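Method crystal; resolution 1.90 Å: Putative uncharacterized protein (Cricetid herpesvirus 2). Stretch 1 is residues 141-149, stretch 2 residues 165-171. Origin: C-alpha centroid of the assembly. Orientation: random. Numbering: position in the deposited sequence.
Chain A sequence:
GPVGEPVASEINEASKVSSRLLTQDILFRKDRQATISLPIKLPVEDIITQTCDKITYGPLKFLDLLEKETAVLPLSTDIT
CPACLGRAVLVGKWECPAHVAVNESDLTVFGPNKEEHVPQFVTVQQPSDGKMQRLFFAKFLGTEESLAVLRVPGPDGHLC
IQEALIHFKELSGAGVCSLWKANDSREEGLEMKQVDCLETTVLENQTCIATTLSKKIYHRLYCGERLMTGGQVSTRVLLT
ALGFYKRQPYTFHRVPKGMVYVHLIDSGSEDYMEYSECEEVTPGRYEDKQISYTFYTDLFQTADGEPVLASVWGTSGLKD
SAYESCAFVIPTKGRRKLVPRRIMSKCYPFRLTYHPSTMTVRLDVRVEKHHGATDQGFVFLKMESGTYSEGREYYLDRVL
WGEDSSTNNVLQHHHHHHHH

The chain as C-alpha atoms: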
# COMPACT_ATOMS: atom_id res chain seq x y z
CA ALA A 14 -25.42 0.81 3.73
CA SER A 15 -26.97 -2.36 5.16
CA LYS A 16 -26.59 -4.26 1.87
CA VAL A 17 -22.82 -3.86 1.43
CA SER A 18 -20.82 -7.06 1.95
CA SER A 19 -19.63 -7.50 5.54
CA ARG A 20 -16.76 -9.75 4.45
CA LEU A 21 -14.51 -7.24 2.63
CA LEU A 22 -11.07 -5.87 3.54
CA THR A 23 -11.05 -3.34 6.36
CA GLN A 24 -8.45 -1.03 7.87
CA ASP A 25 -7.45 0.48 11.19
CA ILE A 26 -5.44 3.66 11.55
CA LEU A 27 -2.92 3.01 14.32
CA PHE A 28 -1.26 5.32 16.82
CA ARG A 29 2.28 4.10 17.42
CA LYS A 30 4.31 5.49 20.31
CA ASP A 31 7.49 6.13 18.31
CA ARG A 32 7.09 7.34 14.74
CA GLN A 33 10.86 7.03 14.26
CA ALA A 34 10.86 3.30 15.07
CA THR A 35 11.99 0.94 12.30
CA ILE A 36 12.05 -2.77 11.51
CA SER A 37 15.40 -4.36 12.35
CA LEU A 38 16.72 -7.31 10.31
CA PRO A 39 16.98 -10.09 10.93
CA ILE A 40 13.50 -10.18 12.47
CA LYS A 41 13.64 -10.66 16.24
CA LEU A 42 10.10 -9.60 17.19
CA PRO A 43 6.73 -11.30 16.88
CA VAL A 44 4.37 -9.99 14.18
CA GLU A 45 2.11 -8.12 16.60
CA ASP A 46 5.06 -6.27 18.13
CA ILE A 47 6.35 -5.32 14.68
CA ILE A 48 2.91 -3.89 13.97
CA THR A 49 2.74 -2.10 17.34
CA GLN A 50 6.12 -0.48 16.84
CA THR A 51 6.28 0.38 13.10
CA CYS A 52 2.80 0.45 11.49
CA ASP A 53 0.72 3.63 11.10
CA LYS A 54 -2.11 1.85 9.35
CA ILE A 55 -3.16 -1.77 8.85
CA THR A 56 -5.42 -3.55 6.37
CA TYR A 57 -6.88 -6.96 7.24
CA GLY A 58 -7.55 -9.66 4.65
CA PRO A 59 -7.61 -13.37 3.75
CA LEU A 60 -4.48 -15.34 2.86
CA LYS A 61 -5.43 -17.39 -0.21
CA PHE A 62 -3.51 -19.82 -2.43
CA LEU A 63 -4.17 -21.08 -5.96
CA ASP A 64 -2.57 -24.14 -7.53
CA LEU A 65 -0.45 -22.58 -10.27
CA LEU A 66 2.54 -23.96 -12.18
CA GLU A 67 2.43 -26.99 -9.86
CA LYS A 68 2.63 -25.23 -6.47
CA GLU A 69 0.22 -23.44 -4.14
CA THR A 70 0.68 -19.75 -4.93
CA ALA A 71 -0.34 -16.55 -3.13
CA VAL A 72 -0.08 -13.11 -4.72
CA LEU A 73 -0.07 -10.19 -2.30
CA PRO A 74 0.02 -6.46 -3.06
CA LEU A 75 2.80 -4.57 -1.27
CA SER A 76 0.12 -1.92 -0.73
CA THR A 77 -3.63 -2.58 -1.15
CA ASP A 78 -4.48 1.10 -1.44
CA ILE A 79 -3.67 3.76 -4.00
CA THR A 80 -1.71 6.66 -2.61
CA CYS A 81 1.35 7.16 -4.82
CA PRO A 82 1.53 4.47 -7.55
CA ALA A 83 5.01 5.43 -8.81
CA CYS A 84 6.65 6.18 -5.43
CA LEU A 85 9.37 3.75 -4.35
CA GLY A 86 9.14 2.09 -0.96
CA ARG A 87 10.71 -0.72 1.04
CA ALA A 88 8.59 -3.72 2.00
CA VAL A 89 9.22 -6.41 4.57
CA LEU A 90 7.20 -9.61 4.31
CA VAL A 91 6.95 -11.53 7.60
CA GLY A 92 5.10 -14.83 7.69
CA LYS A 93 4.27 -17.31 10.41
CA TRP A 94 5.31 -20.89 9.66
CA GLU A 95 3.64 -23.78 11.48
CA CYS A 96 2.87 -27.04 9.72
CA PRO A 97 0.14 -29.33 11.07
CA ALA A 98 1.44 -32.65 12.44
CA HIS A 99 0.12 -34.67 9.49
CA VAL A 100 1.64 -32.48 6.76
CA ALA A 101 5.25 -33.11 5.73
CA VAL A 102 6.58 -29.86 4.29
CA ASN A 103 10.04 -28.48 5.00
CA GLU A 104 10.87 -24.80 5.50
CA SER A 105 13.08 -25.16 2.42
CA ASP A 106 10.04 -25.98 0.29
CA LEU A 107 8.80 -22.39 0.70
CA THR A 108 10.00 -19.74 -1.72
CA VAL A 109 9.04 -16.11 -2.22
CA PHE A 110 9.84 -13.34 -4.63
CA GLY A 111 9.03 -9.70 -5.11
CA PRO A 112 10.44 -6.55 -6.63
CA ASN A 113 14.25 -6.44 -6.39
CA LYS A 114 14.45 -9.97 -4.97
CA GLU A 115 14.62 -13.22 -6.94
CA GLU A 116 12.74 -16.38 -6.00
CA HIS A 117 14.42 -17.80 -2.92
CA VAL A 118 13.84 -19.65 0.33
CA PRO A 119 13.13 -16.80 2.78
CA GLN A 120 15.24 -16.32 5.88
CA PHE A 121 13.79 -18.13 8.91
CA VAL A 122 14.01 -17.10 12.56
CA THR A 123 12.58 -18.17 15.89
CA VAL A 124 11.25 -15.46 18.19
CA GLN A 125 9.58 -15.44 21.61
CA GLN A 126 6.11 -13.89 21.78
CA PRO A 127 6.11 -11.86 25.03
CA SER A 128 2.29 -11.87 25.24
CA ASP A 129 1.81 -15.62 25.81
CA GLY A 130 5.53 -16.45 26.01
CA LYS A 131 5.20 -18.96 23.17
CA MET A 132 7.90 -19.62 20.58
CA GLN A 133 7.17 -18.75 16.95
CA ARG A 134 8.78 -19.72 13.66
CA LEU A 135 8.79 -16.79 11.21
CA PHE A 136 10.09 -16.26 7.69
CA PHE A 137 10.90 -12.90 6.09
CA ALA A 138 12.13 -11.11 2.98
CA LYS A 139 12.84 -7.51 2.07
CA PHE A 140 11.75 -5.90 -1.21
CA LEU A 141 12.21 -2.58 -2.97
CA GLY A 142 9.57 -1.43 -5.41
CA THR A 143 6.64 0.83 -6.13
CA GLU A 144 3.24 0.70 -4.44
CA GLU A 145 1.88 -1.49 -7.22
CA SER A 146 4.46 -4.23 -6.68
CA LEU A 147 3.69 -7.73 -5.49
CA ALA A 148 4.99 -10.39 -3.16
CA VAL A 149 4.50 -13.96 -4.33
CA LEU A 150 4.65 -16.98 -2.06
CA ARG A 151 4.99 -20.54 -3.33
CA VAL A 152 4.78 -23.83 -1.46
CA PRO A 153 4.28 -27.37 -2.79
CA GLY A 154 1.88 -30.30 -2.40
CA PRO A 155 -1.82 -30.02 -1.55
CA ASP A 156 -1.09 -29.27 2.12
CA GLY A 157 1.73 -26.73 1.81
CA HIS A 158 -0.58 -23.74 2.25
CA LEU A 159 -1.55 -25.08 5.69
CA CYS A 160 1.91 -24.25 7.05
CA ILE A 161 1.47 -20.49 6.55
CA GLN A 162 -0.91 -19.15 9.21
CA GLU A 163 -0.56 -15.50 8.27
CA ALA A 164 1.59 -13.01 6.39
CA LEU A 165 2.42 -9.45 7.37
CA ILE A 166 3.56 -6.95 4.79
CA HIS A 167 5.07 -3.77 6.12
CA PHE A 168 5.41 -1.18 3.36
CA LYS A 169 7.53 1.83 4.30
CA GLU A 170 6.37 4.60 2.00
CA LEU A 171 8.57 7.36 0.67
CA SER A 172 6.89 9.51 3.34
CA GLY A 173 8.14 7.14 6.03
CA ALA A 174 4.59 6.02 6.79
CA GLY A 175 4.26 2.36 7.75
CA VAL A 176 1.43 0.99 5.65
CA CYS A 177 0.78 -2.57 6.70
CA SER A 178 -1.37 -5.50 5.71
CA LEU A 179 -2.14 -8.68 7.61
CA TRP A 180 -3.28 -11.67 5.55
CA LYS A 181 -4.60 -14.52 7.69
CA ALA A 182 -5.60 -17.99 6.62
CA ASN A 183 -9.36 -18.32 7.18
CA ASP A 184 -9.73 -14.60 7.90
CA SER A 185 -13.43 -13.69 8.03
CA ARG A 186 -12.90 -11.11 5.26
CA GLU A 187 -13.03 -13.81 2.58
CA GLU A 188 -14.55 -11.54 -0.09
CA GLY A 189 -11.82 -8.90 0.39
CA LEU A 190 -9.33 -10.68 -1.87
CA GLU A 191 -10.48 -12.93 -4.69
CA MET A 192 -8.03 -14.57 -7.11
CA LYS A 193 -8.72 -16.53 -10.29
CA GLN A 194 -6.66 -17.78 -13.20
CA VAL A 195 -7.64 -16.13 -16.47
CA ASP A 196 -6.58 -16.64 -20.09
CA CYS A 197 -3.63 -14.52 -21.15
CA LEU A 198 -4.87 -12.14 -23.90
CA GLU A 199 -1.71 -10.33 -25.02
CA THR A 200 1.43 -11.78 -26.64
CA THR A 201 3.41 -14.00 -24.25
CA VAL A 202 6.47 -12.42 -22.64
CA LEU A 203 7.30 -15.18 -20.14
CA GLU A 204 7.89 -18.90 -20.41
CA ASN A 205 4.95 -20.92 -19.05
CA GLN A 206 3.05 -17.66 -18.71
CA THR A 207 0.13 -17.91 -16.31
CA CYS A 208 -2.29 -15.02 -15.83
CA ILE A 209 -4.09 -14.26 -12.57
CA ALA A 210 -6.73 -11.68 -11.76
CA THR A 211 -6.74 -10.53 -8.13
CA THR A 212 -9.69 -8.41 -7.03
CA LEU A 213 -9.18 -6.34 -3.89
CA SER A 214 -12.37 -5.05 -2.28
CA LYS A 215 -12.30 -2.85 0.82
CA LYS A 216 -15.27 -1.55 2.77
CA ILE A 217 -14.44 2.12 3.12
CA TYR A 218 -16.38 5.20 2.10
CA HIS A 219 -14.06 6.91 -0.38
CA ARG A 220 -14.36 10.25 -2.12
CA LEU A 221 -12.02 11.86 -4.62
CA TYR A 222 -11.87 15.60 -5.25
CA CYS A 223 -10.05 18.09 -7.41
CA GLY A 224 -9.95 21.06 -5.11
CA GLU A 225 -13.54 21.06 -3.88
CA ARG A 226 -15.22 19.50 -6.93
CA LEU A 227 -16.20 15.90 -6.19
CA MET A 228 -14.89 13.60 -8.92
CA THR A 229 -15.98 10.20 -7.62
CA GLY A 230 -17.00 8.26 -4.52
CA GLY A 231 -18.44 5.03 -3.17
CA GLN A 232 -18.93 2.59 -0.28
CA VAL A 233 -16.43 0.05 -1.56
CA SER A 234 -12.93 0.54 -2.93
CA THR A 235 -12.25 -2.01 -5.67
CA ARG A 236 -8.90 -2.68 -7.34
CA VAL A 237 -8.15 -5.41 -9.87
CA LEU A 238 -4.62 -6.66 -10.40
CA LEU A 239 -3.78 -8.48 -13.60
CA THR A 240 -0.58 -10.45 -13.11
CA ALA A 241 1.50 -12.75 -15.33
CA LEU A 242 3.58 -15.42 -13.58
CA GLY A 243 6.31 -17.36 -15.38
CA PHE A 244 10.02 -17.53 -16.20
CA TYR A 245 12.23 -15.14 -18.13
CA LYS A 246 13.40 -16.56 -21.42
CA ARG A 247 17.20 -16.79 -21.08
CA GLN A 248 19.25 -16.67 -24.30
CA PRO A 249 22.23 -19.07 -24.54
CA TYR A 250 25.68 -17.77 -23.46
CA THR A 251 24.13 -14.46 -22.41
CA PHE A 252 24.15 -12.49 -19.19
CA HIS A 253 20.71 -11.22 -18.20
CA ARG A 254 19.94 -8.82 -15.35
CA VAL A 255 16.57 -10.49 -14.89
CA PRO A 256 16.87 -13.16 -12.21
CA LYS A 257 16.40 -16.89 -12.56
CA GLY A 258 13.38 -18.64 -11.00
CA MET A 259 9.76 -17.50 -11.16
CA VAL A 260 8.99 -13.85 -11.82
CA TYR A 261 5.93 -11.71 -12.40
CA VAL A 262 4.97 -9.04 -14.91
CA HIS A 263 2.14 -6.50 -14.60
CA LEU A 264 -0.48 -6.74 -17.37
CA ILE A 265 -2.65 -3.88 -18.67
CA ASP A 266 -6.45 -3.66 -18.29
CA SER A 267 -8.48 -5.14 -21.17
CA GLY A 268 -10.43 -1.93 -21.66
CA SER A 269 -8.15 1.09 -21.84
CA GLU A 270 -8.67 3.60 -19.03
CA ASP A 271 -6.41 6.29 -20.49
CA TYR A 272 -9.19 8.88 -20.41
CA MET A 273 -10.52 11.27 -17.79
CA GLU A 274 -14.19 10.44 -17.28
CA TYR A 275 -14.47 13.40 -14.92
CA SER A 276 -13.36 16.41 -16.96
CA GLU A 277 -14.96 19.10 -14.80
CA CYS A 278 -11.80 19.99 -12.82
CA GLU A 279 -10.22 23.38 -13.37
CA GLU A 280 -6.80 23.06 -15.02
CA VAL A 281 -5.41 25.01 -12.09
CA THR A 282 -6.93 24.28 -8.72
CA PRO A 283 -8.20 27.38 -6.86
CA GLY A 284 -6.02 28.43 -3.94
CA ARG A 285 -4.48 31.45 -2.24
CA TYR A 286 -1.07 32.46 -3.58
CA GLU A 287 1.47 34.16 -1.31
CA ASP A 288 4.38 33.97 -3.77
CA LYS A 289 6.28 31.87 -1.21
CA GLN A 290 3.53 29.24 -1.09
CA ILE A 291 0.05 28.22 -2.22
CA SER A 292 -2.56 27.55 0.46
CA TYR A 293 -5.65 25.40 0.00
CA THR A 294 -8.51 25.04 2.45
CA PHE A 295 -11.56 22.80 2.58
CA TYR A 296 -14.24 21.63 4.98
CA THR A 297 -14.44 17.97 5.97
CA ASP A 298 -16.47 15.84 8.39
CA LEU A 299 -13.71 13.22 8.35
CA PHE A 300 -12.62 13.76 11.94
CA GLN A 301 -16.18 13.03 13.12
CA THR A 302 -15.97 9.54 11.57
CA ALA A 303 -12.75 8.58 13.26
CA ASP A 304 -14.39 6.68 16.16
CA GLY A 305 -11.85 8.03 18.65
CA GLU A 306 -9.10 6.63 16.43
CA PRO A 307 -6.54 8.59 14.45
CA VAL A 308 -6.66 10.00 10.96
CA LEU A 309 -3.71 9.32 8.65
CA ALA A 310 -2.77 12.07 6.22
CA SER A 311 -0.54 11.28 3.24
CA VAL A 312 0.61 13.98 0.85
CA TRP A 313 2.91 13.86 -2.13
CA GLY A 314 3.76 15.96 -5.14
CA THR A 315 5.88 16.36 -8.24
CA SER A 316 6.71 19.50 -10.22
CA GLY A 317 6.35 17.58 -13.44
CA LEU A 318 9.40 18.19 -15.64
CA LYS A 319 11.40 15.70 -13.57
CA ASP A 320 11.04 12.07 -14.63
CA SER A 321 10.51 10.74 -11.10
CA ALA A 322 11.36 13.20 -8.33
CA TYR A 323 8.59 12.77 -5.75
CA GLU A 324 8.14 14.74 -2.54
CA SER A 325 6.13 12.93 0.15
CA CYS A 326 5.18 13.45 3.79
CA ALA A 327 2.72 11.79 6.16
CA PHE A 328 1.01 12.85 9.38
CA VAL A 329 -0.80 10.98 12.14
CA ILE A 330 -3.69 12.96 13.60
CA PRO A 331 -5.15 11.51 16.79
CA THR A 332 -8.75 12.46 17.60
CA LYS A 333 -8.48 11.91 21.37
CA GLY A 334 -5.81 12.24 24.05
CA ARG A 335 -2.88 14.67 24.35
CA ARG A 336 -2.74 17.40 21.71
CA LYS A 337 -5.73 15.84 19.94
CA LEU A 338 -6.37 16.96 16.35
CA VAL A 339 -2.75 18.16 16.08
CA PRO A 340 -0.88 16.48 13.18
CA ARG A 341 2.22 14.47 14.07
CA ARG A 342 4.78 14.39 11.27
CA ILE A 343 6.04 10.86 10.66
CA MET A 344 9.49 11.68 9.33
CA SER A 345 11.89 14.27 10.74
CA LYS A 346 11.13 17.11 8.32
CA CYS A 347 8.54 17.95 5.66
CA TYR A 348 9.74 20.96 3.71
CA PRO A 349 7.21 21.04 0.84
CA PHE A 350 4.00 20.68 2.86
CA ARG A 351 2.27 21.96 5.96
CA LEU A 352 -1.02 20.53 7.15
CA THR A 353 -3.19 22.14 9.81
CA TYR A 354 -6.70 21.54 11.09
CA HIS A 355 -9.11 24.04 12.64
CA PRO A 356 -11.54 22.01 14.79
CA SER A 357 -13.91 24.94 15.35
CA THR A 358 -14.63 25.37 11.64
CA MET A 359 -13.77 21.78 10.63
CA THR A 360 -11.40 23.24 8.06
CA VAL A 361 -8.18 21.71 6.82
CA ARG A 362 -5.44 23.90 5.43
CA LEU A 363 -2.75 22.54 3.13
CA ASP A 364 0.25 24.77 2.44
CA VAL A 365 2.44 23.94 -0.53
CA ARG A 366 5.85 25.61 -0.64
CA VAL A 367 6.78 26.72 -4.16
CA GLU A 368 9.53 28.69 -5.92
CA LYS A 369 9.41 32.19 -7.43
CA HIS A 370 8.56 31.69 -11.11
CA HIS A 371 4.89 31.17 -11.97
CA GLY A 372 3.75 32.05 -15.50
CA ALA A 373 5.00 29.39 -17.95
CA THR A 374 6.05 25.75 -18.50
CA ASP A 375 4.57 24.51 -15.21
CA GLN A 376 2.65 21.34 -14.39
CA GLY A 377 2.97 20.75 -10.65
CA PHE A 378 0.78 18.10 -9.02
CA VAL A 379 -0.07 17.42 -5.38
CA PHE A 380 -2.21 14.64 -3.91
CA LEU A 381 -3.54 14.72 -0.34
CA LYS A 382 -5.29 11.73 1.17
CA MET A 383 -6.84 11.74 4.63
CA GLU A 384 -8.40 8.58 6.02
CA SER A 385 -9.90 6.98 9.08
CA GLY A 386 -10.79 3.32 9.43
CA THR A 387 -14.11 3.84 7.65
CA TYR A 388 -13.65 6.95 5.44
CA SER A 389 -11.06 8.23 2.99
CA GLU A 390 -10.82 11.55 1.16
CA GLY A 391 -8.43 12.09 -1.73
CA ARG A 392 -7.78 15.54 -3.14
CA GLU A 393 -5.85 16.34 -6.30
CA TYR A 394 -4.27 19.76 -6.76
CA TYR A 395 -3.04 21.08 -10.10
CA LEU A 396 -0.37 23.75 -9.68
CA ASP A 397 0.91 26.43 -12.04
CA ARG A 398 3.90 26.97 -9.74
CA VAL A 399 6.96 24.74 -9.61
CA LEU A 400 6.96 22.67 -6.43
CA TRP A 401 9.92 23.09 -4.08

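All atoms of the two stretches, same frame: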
# COMPACT_ATOMS: atom_id res chain seq x y z
N LEU A 141 12.17 -3.99 -2.61
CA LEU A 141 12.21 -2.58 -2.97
C LEU A 141 11.43 -2.42 -4.25
O LEU A 141 11.76 -3.04 -5.25
CB LEU A 141 13.65 -2.11 -3.14
CG LEU A 141 13.87 -0.72 -3.75
CD1 LEU A 141 13.35 0.37 -2.85
CD2 LEU A 141 15.35 -0.53 -4.01
N GLY A 142 10.40 -1.59 -4.23
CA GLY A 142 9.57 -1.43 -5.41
C GLY A 142 8.54 -0.34 -5.22
O GLY A 142 8.52 0.32 -4.18
N THR A 143 7.69 -0.17 -6.22
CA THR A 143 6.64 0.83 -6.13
C THR A 143 5.46 0.26 -5.38
O THR A 143 5.44 -0.93 -5.05
CB THR A 143 6.17 1.28 -7.52
OG1 THR A 143 5.45 0.21 -8.15
CG2 THR A 143 7.34 1.70 -8.38
N GLU A 144 4.47 1.12 -5.11
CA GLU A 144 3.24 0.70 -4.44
C GLU A 144 2.51 -0.44 -5.11
O GLU A 144 1.81 -1.20 -4.44
CB GLU A 144 2.25 1.86 -4.38
CG GLU A 144 2.54 2.90 -3.34
CD GLU A 144 1.36 3.83 -3.17
OE1 GLU A 144 0.36 3.69 -3.92
OE2 GLU A 144 1.44 4.71 -2.30
N GLU A 145 2.63 -0.53 -6.43
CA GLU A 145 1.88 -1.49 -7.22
C GLU A 145 2.54 -2.87 -7.25
O GLU A 145 2.00 -3.82 -7.81
CB GLU A 145 1.72 -0.97 -8.65
CG GLU A 145 1.39 0.51 -8.71
CD GLU A 145 0.82 0.92 -10.05
OE1 GLU A 145 1.57 1.49 -10.87
OE2 GLU A 145 -0.39 0.68 -10.28
N SER A 146 3.71 -2.99 -6.63
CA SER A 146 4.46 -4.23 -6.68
C SER A 146 3.80 -5.33 -5.87
O SER A 146 2.87 -5.08 -5.11
CB SER A 146 5.89 -4.01 -6.18
OG SER A 146 6.52 -3.00 -6.93
N LEU A 147 4.30 -6.55 -6.06
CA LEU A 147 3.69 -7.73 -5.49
C LEU A 147 4.71 -8.59 -4.77
O LEU A 147 5.90 -8.58 -5.09
CB LEU A 147 3.02 -8.56 -6.58
CG LEU A 147 2.11 -7.80 -7.54
CD1 LEU A 147 1.71 -8.73 -8.66
CD2 LEU A 147 0.89 -7.25 -6.81
N ALA A 148 4.23 -9.33 -3.78
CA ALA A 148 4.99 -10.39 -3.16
C ALA A 148 4.28 -11.68 -3.52
O ALA A 148 3.05 -11.75 -3.46
CB ALA A 148 5.07 -10.22 -1.67
N VAL A 149 5.05 -12.69 -3.91
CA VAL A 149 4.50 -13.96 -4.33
C VAL A 149 5.09 -15.04 -3.45
O VAL A 149 6.30 -15.10 -3.26
CB VAL A 149 4.79 -14.25 -5.81
CG1 VAL A 149 4.12 -15.55 -6.25
CG2 VAL A 149 4.29 -13.11 -6.67
N LEU A 165 2.35 -10.90 7.23
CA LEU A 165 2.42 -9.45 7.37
C LEU A 165 3.24 -8.86 6.25
O LEU A 165 4.33 -9.36 5.95
CB LEU A 165 3.04 -9.08 8.72
CG LEU A 165 3.43 -7.61 8.92
CD1 LEU A 165 2.19 -6.73 9.02
CD2 LEU A 165 4.31 -7.46 10.16
N ILE A 166 2.74 -7.80 5.63
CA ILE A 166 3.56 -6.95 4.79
C ILE A 166 3.60 -5.57 5.41
O ILE A 166 2.58 -4.94 5.66
CB ILE A 166 3.03 -6.89 3.35
CG1 ILE A 166 3.15 -8.27 2.70
CG2 ILE A 166 3.82 -5.85 2.54
CD1 ILE A 166 2.47 -8.39 1.38
N HIS A 167 4.82 -5.12 5.68
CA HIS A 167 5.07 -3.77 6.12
C HIS A 167 5.64 -3.03 4.93
O HIS A 167 6.69 -3.42 4.42
CB HIS A 167 6.06 -3.74 7.30
CG HIS A 167 6.34 -2.37 7.80
ND1 HIS A 167 7.17 -1.48 7.13
CD2 HIS A 167 5.90 -1.71 8.89
CE1 HIS A 167 7.22 -0.35 7.79
NE2 HIS A 167 6.46 -0.45 8.87
N PHE A 168 4.93 -2.02 4.45
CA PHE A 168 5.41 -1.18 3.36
C PHE A 168 5.78 0.21 3.88
O PHE A 168 4.91 0.97 4.31
CB PHE A 168 4.36 -1.07 2.26
CG PHE A 168 4.84 -0.38 1.00
CD1 PHE A 168 5.60 -1.06 0.07
CD2 PHE A 168 4.50 0.93 0.75
CE1 PHE A 168 6.04 -0.43 -1.09
CE2 PHE A 168 4.94 1.56 -0.41
CZ PHE A 168 5.71 0.88 -1.32
N LYS A 169 7.07 0.51 3.88
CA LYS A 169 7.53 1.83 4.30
C LYS A 169 7.51 2.75 3.09
O LYS A 169 8.32 2.62 2.18
CB LYS A 169 8.93 1.78 4.91
CG LYS A 169 9.30 3.11 5.56
CD LYS A 169 10.59 3.05 6.35
CE LYS A 169 10.67 4.23 7.30
NZ LYS A 169 11.93 4.22 8.11
N GLU A 170 6.54 3.66 3.09
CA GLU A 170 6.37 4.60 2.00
C GLU A 170 7.50 5.61 1.96
O GLU A 170 8.26 5.78 2.92
CB GLU A 170 5.03 5.34 2.12
CG GLU A 170 3.83 4.44 1.99
CD GLU A 170 2.52 5.20 1.92
OE1 GLU A 170 2.48 6.37 2.34
OE2 GLU A 170 1.52 4.62 1.45
N LEU A 171 7.59 6.30 0.83
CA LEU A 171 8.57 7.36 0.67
C LEU A 171 8.42 8.37 1.81
O LEU A 171 9.40 8.90 2.33
CB LEU A 171 8.40 8.02 -0.70
CG LEU A 171 9.40 9.11 -1.09
CD1 LEU A 171 10.82 8.56 -1.16
CD2 LEU A 171 8.97 9.69 -2.43

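The contact is small, burying 191 Å² in all, and no hydrogen bond crosses it; the contact is one of packing, and the largest share of the buried area, 60 Å², belongs to Phe 168. Phe 168 sits on a strand with its CA-to-CB bond directed toward the other stretch, and its t rotamer (chi1 -172°, chi2 79°) carries the ring to the start of a type I turn running from Thr 143 to Ser 146. There CE1 of Phe 168 lies 4.0 Å from Gly 142 O, which approaches the ring edge near its plane, and also 4.0 Å from Thr 143 O, while CZ is 4.0 Å from Glu 144 CA. The ring thus packs largely against backbone.

That backbone is held by its own turn. Ser 146 N donates to Thr 143 O at 3.1 Å, and a weak bond joins Glu 145 N to Thr 143 OG1 at 3.4 Å, made possible by the p rotamer of Thr 143. Gly 142 fits beside this arrangement for a local reason: a CB there would fall 2.6 Å from Ser 146 OG, so the missing side chain makes room for the turn, not for Phe 168.

Glu 144 starts sideways, but its m, t conformation brings its end nearer the second stretch. Its aliphatic part meets the ring, with CG 4.0 Å from Phe 168 CE2, before the chain ends in a carboxylate. Glu 170, also m, t and also starting sideways, brings its OE2 to 3.8 Å from OE2 of Glu 144. These like charges do not attract each other; both Glu 144 oxygens are hydrogen-bonded elsewhere in the structure.

Farther along, Ala 148 and Ile 166 point toward each other. The extended m, t chain of Ile 166 reaches across a CA separation of 8.8 Å, placing CD1 4.4 Å from Ala 148 CB: a long side chain meets a short one.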